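PDB 3KK7: putative cell invasion protein with MAC/Perforin domain from Bacteroides thetaiotaomicron VPI-5482, which is of unknown function but carries a membrane-attack complex/perforin domain, consistent with a pore-forming or membrane-associated role. Local coordinates for residues A[123-128]-A[346-351]; A[203-208]-A[357-362]; A[394-399]-A[430-435]. All blocks are in the same frame, centred on the assembly; numbering follows the deposited sequence.

Three contacts illustrate how one chain ties distant parts of its sequence together at different places in a modular fold. Contacts 1 and 2 both lie in the MACPF domain near the centre of the molecule, their centres about 12 Å apart, and they touch: N360 and Y359 of contact 2 meet F128, I346 and S347 of contact 1. Their segments alternate along the chain, 123-128, 203-208, 346-351 and then 357-362, and the segments of contact 1 pack against helix 353-363, which supplies one side of contact 2. Contact 3 follows later in sequence and belongs to the D2 domain, with its centre about 39 Å from that of contact 1 and about 34 Å from that of contact 2. It sets helix 429-443 on the sheet containing strand 392-401 and touches neither of the others.

Contact 1 (A[123-128]-A[346-351]); sequences TVKSGF and ISDFIL
K125 and D348 approach from opposite directions and meet in a salt bridge that joins a loop to a 3-10 turn. The lysine side chain leaves CB toward segment 346-351; with CG anti to the backbone N (chi1 175°) and the rest of the chain extended, NZ is carried across to the aspartate. CD is the first atom to come near, 3.5 Å from D348 OD2. CE lies at 3.3 Å from the same oxygen, and the approach closes with K125 NZ 2.7 Å from D348 OD2. The ammonium group uses the syn lone pair of OD2, on the side of the other oxygen, yet OD1 stays 3.6 Å from K125 NZ, so the grip is one-sided. In the MACPF domain this bridge ties the loop ahead of helix 133-146 to residues 346-348, which lead toward helix 353-363. K125 is also the first residue of a type II beta turn, closed by F128 N to K125 O at 3.2 Å, with G127 at its third position. With only a methyl group at this position, as in an alanine, the D348 carboxylate would probably lose its ammonium mate across the contact. F128, at the end of the turn, meets the ring of H363, and D348 also touches L180 of helix 177-186.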
loop_
_atom_site.group_PDB
_atom_site.type_symbol
_atom_site.label_atom_id
_atom_site.label_comp_id
_atom_site.label_asym_id
_atom_site.label_seq_id
_atom_site.Cartn_x
_atom_site.Cartn_y
_atom_site.Cartn_z
ATOM N N THR A 123 -6.666 11.086 -6.588
ATOM C CA THR A 123 -7.090 9.708 -6.886
ATOM C C THR A 123 -7.086 8.790 -5.654
ATOM O O THR A 123 -7.743 7.773 -5.646
ATOM C CB THR A 123 -6.228 9.013 -7.964
ATOM O OG1 THR A 123 -4.961 8.627 -7.409
ATOM C CG2 THR A 123 -6.049 9.889 -9.155
ATOM N N VAL A 124 -6.326 9.133 -4.631
ATOM C CA VAL A 124 -6.255 8.315 -3.434
ATOM C C VAL A 124 -7.345 8.743 -2.477
ATOM O O VAL A 124 -7.677 9.932 -2.366
ATOM C CB VAL A 124 -4.865 8.403 -2.779
ATOM C CG1 VAL A 124 -4.784 7.515 -1.520
ATOM C CG2 VAL A 124 -3.768 8.021 -3.812
ATOM N N LYS A 125 -7.939 7.748 -1.831
ATOM C CA LYS A 125 -8.996 7.944 -0.856
ATOM C C LYS A 125 -8.755 9.148 0.060
ATOM O O LYS A 125 -7.785 9.222 0.783
ATOM C CB LYS A 125 -9.110 6.693 0.004
ATOM C CG LYS A 125 -10.060 6.765 1.126
ATOM C CD LYS A 125 -9.693 5.715 2.152
ATOM C CE LYS A 125 -10.816 5.488 3.171
ATOM N NZ LYS A 125 -10.258 4.726 4.314
ATOM N N SER A 126 -9.691 10.065 0.024
ATOM C CA SER A 126 -9.686 11.215 0.869
ATOM C C SER A 126 -9.483 10.844 2.323
ATOM O O SER A 126 -10.163 9.966 2.857
ATOM C CB SER A 126 -11.016 11.933 0.711
ATOM O OG SER A 126 -11.158 12.927 1.702
ATOM N N GLY A 127 -8.521 11.522 2.953
ATOM C CA GLY A 127 -8.230 11.309 4.362
ATOM C C GLY A 127 -7.062 10.383 4.665
ATOM O O GLY A 127 -6.549 10.402 5.780
ATOM N N PHE A 128 -6.651 9.559 3.709
ATOM C CA PHE A 128 -5.515 8.670 3.912
ATOM C C PHE A 128 -4.208 9.462 3.887
ATOM O O PHE A 128 -4.083 10.370 3.102
ATOM C CB PHE A 128 -5.530 7.648 2.807
ATOM C CG PHE A 128 -4.336 6.790 2.766
ATOM C CD1 PHE A 128 -4.203 5.749 3.657
ATOM C CD2 PHE A 128 -3.337 7.007 1.809
ATOM C CE1 PHE A 128 -3.091 4.926 3.612
ATOM C CE2 PHE A 128 -2.218 6.185 1.747
ATOM C CZ PHE A 128 -2.086 5.149 2.655
ATOM N N ILE A 346 -4.262 -0.652 0.732
ATOM C CA ILE A 346 -4.369 -2.097 1.012
ATOM C C ILE A 346 -4.854 -2.318 2.432
ATOM O O ILE A 346 -5.569 -3.276 2.705
ATOM C CB ILE A 346 -3.011 -2.815 0.773
ATOM C CG1 ILE A 346 -2.676 -2.780 -0.714
ATOM C CG2 ILE A 346 -3.029 -4.262 1.199
ATOM C CD1 ILE A 346 -1.279 -3.224 -1.018
ATOM N N SER A 347 -4.501 -1.412 3.339
ATOM C CA SER A 347 -4.899 -1.565 4.751
ATOM C C SER A 347 -6.407 -1.577 4.960
ATOM O O SER A 347 -6.893 -2.162 5.929
ATOM C CB SER A 347 -4.248 -0.517 5.644
ATOM O OG SER A 347 -4.540 0.772 5.201
ATOM N N ASP A 348 -7.156 -0.954 4.058
ATOM C CA ASP A 348 -8.621 -1.043 4.117
ATOM C C ASP A 348 -9.179 -2.410 3.786
ATOM O O ASP A 348 -10.328 -2.657 4.082
ATOM C CB ASP A 348 -9.280 0.014 3.226
ATOM C CG ASP A 348 -9.368 1.367 3.912
ATOM O OD1 ASP A 348 -9.246 1.409 5.161
ATOM O OD2 ASP A 348 -9.564 2.391 3.211
ATOM N N PHE A 349 -8.376 -3.299 3.201
ATOM C CA PHE A 349 -8.842 -4.629 2.791
ATOM C C PHE A 349 -8.405 -5.797 3.664
ATOM O O PHE A 349 -8.575 -6.943 3.275
ATOM C CB PHE A 349 -8.453 -4.860 1.326
ATOM C CG PHE A 349 -9.199 -3.964 0.413
ATOM C CD1 PHE A 349 -8.829 -2.651 0.277
ATOM C CD2 PHE A 349 -10.338 -4.403 -0.223
ATOM C CE1 PHE A 349 -9.553 -1.813 -0.503
ATOM C CE2 PHE A 349 -11.079 -3.549 -1.003
ATOM C CZ PHE A 349 -10.692 -2.262 -1.148
ATOM N N ILE A 350 -7.870 -5.501 4.847
ATOM C CA ILE A 350 -7.395 -6.525 5.781
ATOM C C ILE A 350 -7.887 -6.214 7.174
ATOM O O ILE A 350 -8.153 -5.059 7.498
ATOM C CB ILE A 350 -5.850 -6.680 5.741
ATOM C CG1 ILE A 350 -5.137 -5.365 6.006
ATOM C CG2 ILE A 350 -5.390 -7.187 4.388
ATOM C CD1 ILE A 350 -3.653 -5.497 5.920
ATOM N N LEU A 351 -8.043 -7.255 7.982
ATOM C CA LEU A 351 -8.601 -7.116 9.325
ATOM C C LEU A 351 -7.556 -6.890 10.411
ATOM O O LEU A 351 -7.873 -6.332 11.472
ATOM C CB LEU A 351 -9.368 -8.383 9.696
ATOM C CG LEU A 351 -10.554 -8.750 8.853
ATOM C CD1 LEU A 351 -11.050 -10.081 9.324
ATOM C CD2 LEU A 351 -11.605 -7.673 9.012
#

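Contact 2 (A[203-208]-A[357-362]); sequences ELMQSY and QRYNDT
A Met-aromatic contact joins two helices of the MACPF domain, with selenomethionine M205 on helix 201-208 set against Y359 on helix 353-363. The CA atoms nearest each other across the two segments are those of M205 and Y359, 8.3 Å apart. M205 points at the other helix and carries the whole contact from its side; its chain bends at the last torsion (chi3 74°), which turns CE along the tyrosine while SE remains between Y359 and T362. SE lies 3.9 Å from Y359 CD1 and 4.9 Å from the ring centroid. The selenium stands 60° off the ring normal, an oblique approach. The two side chains cross at about a right angle. CE follows the same border of the ring, 3.9 Å from Y359 CE1. The phenol end is anchored separately: Y359 OH is hydrogen-bonded to the backbone oxygen of E210, just past the end of helix 201-208, which would limit how far the ring can shift from the selenium. T362 also meets SE, its CG2 4.1 Å from M205 SE as the two side chains slide past each other in opposite directions. The hydroxyl branch of T362 turns back to its own helix, where OG1 donates to R358 O, and T362 N reaches that same carbonyl oxygen from the opposite face of its plane, at 2.8 Å from R358 O.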
loop_
_atom_site.group_PDB
_atom_site.type_symbol
_atom_site.label_atom_id
_atom_site.label_comp_id
_atom_site.label_asym_id
_atom_site.label_seq_id
_atom_site.Cartn_x
_atom_site.Cartn_y
_atom_site.Cartn_z
ATOM N N GLU A 203 7.635 -7.085 1.015
ATOM C CA GLU A 203 7.605 -7.996 -0.141
ATOM C C GLU A 203 6.247 -7.981 -0.860
ATOM O O GLU A 203 6.179 -7.961 -2.097
ATOM C CB GLU A 203 7.986 -9.419 0.303
ATOM C CG GLU A 203 9.527 -9.677 0.346
ATOM C CD GLU A 203 9.971 -10.836 1.265
ATOM O OE1 GLU A 203 9.113 -11.544 1.850
ATOM O OE2 GLU A 203 11.205 -11.029 1.412
ATOM N N LEU A 204 5.171 -7.964 -0.074
ATOM C CA LEU A 204 3.828 -7.911 -0.597
ATOM C C LEU A 204 3.667 -6.630 -1.411
ATOM O O LEU A 204 3.116 -6.665 -2.512
ATOM C CB LEU A 204 2.805 -8.005 0.555
ATOM C CG LEU A 204 1.279 -8.097 0.284
ATOM C CD1 LEU A 204 0.516 -8.500 1.561
ATOM C CD2 LEU A 204 0.712 -6.793 -0.312
HETATM N N MSE A 205 4.176 -5.505 -0.926
HETATM C CA MSE A 205 4.011 -4.256 -1.702
HETATM C C MSE A 205 4.865 -4.250 -2.955
HETATM O O MSE A 205 4.491 -3.652 -3.956
HETATM C CB MSE A 205 4.247 -2.999 -0.868
HETATM C CG MSE A 205 3.207 -2.834 0.201
HETATM SE SE MSE A 205 3.640 -1.564 1.617
HETATM C CE MSE A 205 3.378 0.121 0.614
ATOM N N GLN A 206 5.998 -4.923 -2.913
ATOM C CA GLN A 206 6.855 -4.998 -4.104
ATOM C C GLN A 206 6.160 -5.745 -5.230
ATOM O O GLN A 206 6.240 -5.374 -6.387
ATOM C CB GLN A 206 8.129 -5.749 -3.805
ATOM C CG GLN A 206 9.047 -5.065 -2.885
ATOM C CD GLN A 206 10.202 -5.975 -2.420
ATOM O OE1 GLN A 206 11.125 -5.486 -1.750
ATOM N NE2 GLN A 206 10.158 -7.290 -2.758
ATOM N N SER A 207 5.476 -6.812 -4.871
ATOM C CA SER A 207 4.815 -7.633 -5.836
ATOM C C SER A 207 3.454 -7.050 -6.295
ATOM O O SER A 207 3.198 -6.978 -7.505
ATOM C CB SER A 207 4.654 -9.026 -5.248
ATOM O OG SER A 207 3.797 -9.735 -6.090
ATOM N N TYR A 208 2.598 -6.646 -5.341
ATOM C CA TYR A 208 1.261 -6.135 -5.650
ATOM C C TYR A 208 1.197 -4.642 -6.015
ATOM O O TYR A 208 0.363 -4.248 -6.827
ATOM C CB TYR A 208 0.306 -6.377 -4.472
ATOM C CG TYR A 208 -0.198 -7.784 -4.420
ATOM C CD1 TYR A 208 0.571 -8.785 -3.867
ATOM C CD2 TYR A 208 -1.419 -8.133 -4.985
ATOM C CE1 TYR A 208 0.128 -10.103 -3.836
ATOM C CE2 TYR A 208 -1.870 -9.451 -4.958
ATOM C CZ TYR A 208 -1.084 -10.417 -4.386
ATOM O OH TYR A 208 -1.488 -11.701 -4.345
ATOM N N GLN A 357 -1.317 -1.258 10.260
ATOM C CA GLN A 357 -0.341 -0.280 10.707
ATOM C C GLN A 357 0.990 -0.394 9.954
ATOM O O GLN A 357 1.561 0.607 9.529
ATOM C CB GLN A 357 -0.134 -0.451 12.212
ATOM C CG GLN A 357 0.676 0.653 12.926
ATOM C CD GLN A 357 0.120 2.028 12.651
ATOM O OE1 GLN A 357 -1.094 2.186 12.452
ATOM N NE2 GLN A 357 1.001 3.041 12.617
ATOM N N ARG A 358 1.467 -1.616 9.747
ATOM C CA ARG A 358 2.729 -1.833 9.041
ATOM C C ARG A 358 2.692 -1.378 7.580
ATOM O O ARG A 358 3.673 -0.821 7.103
ATOM C CB ARG A 358 3.173 -3.295 9.143
ATOM C CG ARG A 358 4.549 -3.533 8.570
ATOM C CD ARG A 358 5.210 -4.802 9.051
ATOM N NE ARG A 358 5.562 -4.694 10.464
ATOM C CZ ARG A 358 6.619 -4.045 10.950
ATOM N NH1 ARG A 358 7.474 -3.459 10.144
ATOM N NH2 ARG A 358 6.829 -3.996 12.266
ATOM N N TYR A 359 1.578 -1.659 6.890
ATOM C CA TYR A 359 1.322 -1.153 5.568
ATOM C C TYR A 359 1.453 0.367 5.586
ATOM O O TYR A 359 2.212 0.955 4.803
ATOM C CB TYR A 359 -0.091 -1.536 5.048
ATOM C CG TYR A 359 -0.511 -0.668 3.860
ATOM C CD1 TYR A 359 -0.052 -0.937 2.579
ATOM C CD2 TYR A 359 -1.296 0.456 4.034
ATOM C CE1 TYR A 359 -0.389 -0.113 1.495
ATOM C CE2 TYR A 359 -1.642 1.261 2.970
ATOM C CZ TYR A 359 -1.175 0.981 1.699
ATOM O OH TYR A 359 -1.524 1.810 0.623
ATOM N N ASN A 360 0.718 0.999 6.484
ATOM C CA ASN A 360 0.765 2.458 6.599
ATOM C C ASN A 360 2.146 3.003 6.933
ATOM O O ASN A 360 2.637 3.962 6.303
ATOM C CB ASN A 360 -0.280 2.960 7.607
ATOM C CG ASN A 360 -1.665 2.984 7.008
ATOM O OD1 ASN A 360 -1.897 3.750 6.082
ATOM N ND2 ASN A 360 -2.573 2.135 7.487
ATOM N N ASP A 361 2.783 2.377 7.893
ATOM C CA ASP A 361 4.082 2.845 8.318
ATOM C C ASP A 361 5.123 2.624 7.196
ATOM O O ASP A 361 6.082 3.405 7.039
ATOM C CB ASP A 361 4.511 2.107 9.606
ATOM C CG ASP A 361 3.898 2.679 10.882
ATOM O OD1 ASP A 361 3.373 3.820 10.898
ATOM O OD2 ASP A 361 4.005 1.967 11.909
ATOM N N THR A 362 4.945 1.568 6.407
ATOM C CA THR A 362 5.938 1.244 5.395
ATOM C C THR A 362 5.735 2.211 4.246
ATOM O O THR A 362 6.694 2.765 3.712
ATOM C CB THR A 362 5.823 -0.203 4.952
ATOM O OG1 THR A 362 5.996 -1.071 6.084
ATOM C CG2 THR A 362 6.843 -0.532 3.886
#

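Contact 3 (A[394-399]-A[430-435]); sequences YDIVPV and ATFLTK
Across the two segments, the flat group that I396 meets is the F432 ring, and the isoleucine comes at it obliquely. Its contacts gather along one border of the ring, where I396 CD1 is 3.5 Å from F432 CD1. I396 CG1 nears the same ring carbon, and the other branch, through I396 CG2, comes to 4.0 Å from F432 CE1. Both branches of the isoleucine are thus engaged. The ring swings close to the strand, although its CB does not point there, because chi1 (-172°) sets CG opposite the backbone N. The arrangement is a helix laid against a beta sheet within the D2 domain: I396 sits on strand 392-401, between strands 376-386 and 407-411, and projects from the sheet toward helix 429-443. K435 lies about one turn of helix beyond F432 and adds its aliphatic part to the same methyl, with K435 CD 3.6 Å from I396 CD1. The CD1 methyl therefore touches both an aromatic ring and a lysine stem, and I379 of strand 376-386 and N426 also touch I396. The lysine chain bends at its last torsion (chi4 -86°), and its NZ ends 4.9 Å from D395 OD1, where opposite charges lie near each other without contact. D395 OD1 instead accepts a weak hydrogen bond from I396 N.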
loop_
_atom_site.group_PDB
_atom_site.type_symbol
_atom_site.label_atom_id
_atom_site.label_comp_id
_atom_site.label_asym_id
_atom_site.label_seq_id
_atom_site.Cartn_x
_atom_site.Cartn_y
_atom_site.Cartn_z
ATOM N N TYR A 394 7.953 2.314 36.051
ATOM C CA TYR A 394 7.751 1.315 35.027
ATOM C C TYR A 394 7.122 0.034 35.558
ATOM O O TYR A 394 7.327 -0.336 36.708
ATOM C CB TYR A 394 9.101 0.961 34.440
ATOM C CG TYR A 394 9.817 2.091 33.749
ATOM C CD1 TYR A 394 9.596 2.352 32.393
ATOM C CD2 TYR A 394 10.733 2.882 34.432
ATOM C CE1 TYR A 394 10.267 3.381 31.738
ATOM C CE2 TYR A 394 11.416 3.905 33.788
ATOM C CZ TYR A 394 11.182 4.149 32.441
ATOM O OH TYR A 394 11.843 5.163 31.794
ATOM N N ASP A 395 6.351 -0.628 34.694
ATOM C CA ASP A 395 5.867 -1.981 34.922
ATOM C C ASP A 395 6.794 -2.916 34.130
ATOM O O ASP A 395 7.474 -2.489 33.195
ATOM C CB ASP A 395 4.408 -2.117 34.448
ATOM C CG ASP A 395 3.733 -3.433 34.907
ATOM O OD1 ASP A 395 4.296 -4.138 35.767
ATOM O OD2 ASP A 395 2.623 -3.761 34.422
ATOM N N ILE A 396 6.832 -4.186 34.521
ATOM C CA ILE A 396 7.606 -5.202 33.810
ATOM C C ILE A 396 6.599 -5.997 33.014
ATOM O O ILE A 396 5.632 -6.503 33.563
ATOM C CB ILE A 396 8.355 -6.121 34.777
ATOM C CG1 ILE A 396 9.335 -5.301 35.612
ATOM C CG2 ILE A 396 9.106 -7.213 34.022
ATOM C CD1 ILE A 396 9.908 -6.059 36.802
ATOM N N VAL A 397 6.861 -6.127 31.726
ATOM C CA VAL A 397 5.895 -6.643 30.767
ATOM C C VAL A 397 6.532 -7.622 29.741
ATOM O O VAL A 397 7.647 -7.388 29.262
ATOM C CB VAL A 397 5.261 -5.441 30.040
ATOM C CG1 VAL A 397 4.923 -5.791 28.647
ATOM C CG2 VAL A 397 4.020 -4.942 30.795
ATOM N N PRO A 398 5.830 -8.727 29.416
ATOM C CA PRO A 398 6.259 -9.542 28.293
ATOM C C PRO A 398 5.768 -8.913 27.003
ATOM O O PRO A 398 4.615 -8.495 26.941
ATOM C CB PRO A 398 5.554 -10.873 28.539
ATOM C CG PRO A 398 4.355 -10.534 29.314
ATOM C CD PRO A 398 4.628 -9.282 30.064
ATOM N N VAL A 399 6.641 -8.828 25.996
ATOM C CA VAL A 399 6.278 -8.273 24.691
ATOM C C VAL A 399 6.587 -9.302 23.610
ATOM O O VAL A 399 7.739 -9.628 23.376
ATOM C CB VAL A 399 7.035 -6.953 24.397
ATOM C CG1 VAL A 399 6.652 -6.417 23.038
ATOM C CG2 VAL A 399 6.740 -5.903 25.450
ATOM N N ALA A 430 16.703 -7.281 41.868
ATOM C CA ALA A 430 16.195 -8.470 42.573
ATOM C C ALA A 430 14.723 -8.768 42.264
ATOM O O ALA A 430 14.346 -9.928 42.059
ATOM C CB ALA A 430 16.408 -8.324 44.117
ATOM N N THR A 431 13.892 -7.727 42.264
ATOM C CA THR A 431 12.473 -7.884 41.923
ATOM C C THR A 431 12.341 -8.155 40.408
ATOM O O THR A 431 11.463 -8.908 39.986
ATOM C CB THR A 431 11.624 -6.648 42.351
ATOM O OG1 THR A 431 12.238 -6.014 43.475
ATOM C CG2 THR A 431 10.199 -7.049 42.739
ATOM N N PHE A 432 13.225 -7.565 39.599
ATOM C CA PHE A 432 13.197 -7.795 38.155
ATOM C C PHE A 432 13.469 -9.283 37.874
ATOM O O PHE A 432 12.718 -9.913 37.113
ATOM C CB PHE A 432 14.189 -6.876 37.416
ATOM C CG PHE A 432 14.062 -6.928 35.909
ATOM C CD1 PHE A 432 13.096 -6.190 35.254
ATOM C CD2 PHE A 432 14.907 -7.717 35.153
ATOM C CE1 PHE A 432 12.974 -6.245 33.863
ATOM C CE2 PHE A 432 14.796 -7.769 33.777
ATOM C CZ PHE A 432 13.829 -7.038 33.130
ATOM N N LEU A 433 14.516 -9.820 38.516
ATOM C CA LEU A 433 14.857 -11.261 38.498
ATOM C C LEU A 433 13.608 -12.108 38.734
ATOM O O LEU A 433 13.232 -12.901 37.869
ATOM C CB LEU A 433 15.923 -11.580 39.589
ATOM C CG LEU A 433 16.653 -12.940 39.797
ATOM C CD1 LEU A 433 17.611 -12.821 41.022
ATOM C CD2 LEU A 433 15.740 -14.184 39.973
ATOM N N THR A 434 12.972 -11.904 39.892
ATOM C CA THR A 434 11.813 -12.689 40.352
ATOM C C THR A 434 10.607 -12.594 39.412
ATOM O O THR A 434 9.918 -13.591 39.158
ATOM C CB THR A 434 11.353 -12.219 41.775
ATOM O OG1 THR A 434 12.467 -12.256 42.678
ATOM C CG2 THR A 434 10.207 -13.087 42.325
ATOM N N LYS A 435 10.343 -11.387 38.920
ATOM C CA LYS A 435 9.176 -11.154 38.065
ATOM C C LYS A 435 9.422 -11.686 36.676
ATOM O O LYS A 435 8.572 -12.391 36.131
ATOM C CB LYS A 435 8.810 -9.666 37.995
ATOM C CG LYS A 435 7.914 -9.202 39.135
ATOM C CD LYS A 435 8.093 -7.714 39.430
ATOM C CE LYS A 435 6.990 -7.193 40.349
ATOM N NZ LYS A 435 5.781 -6.787 39.577
#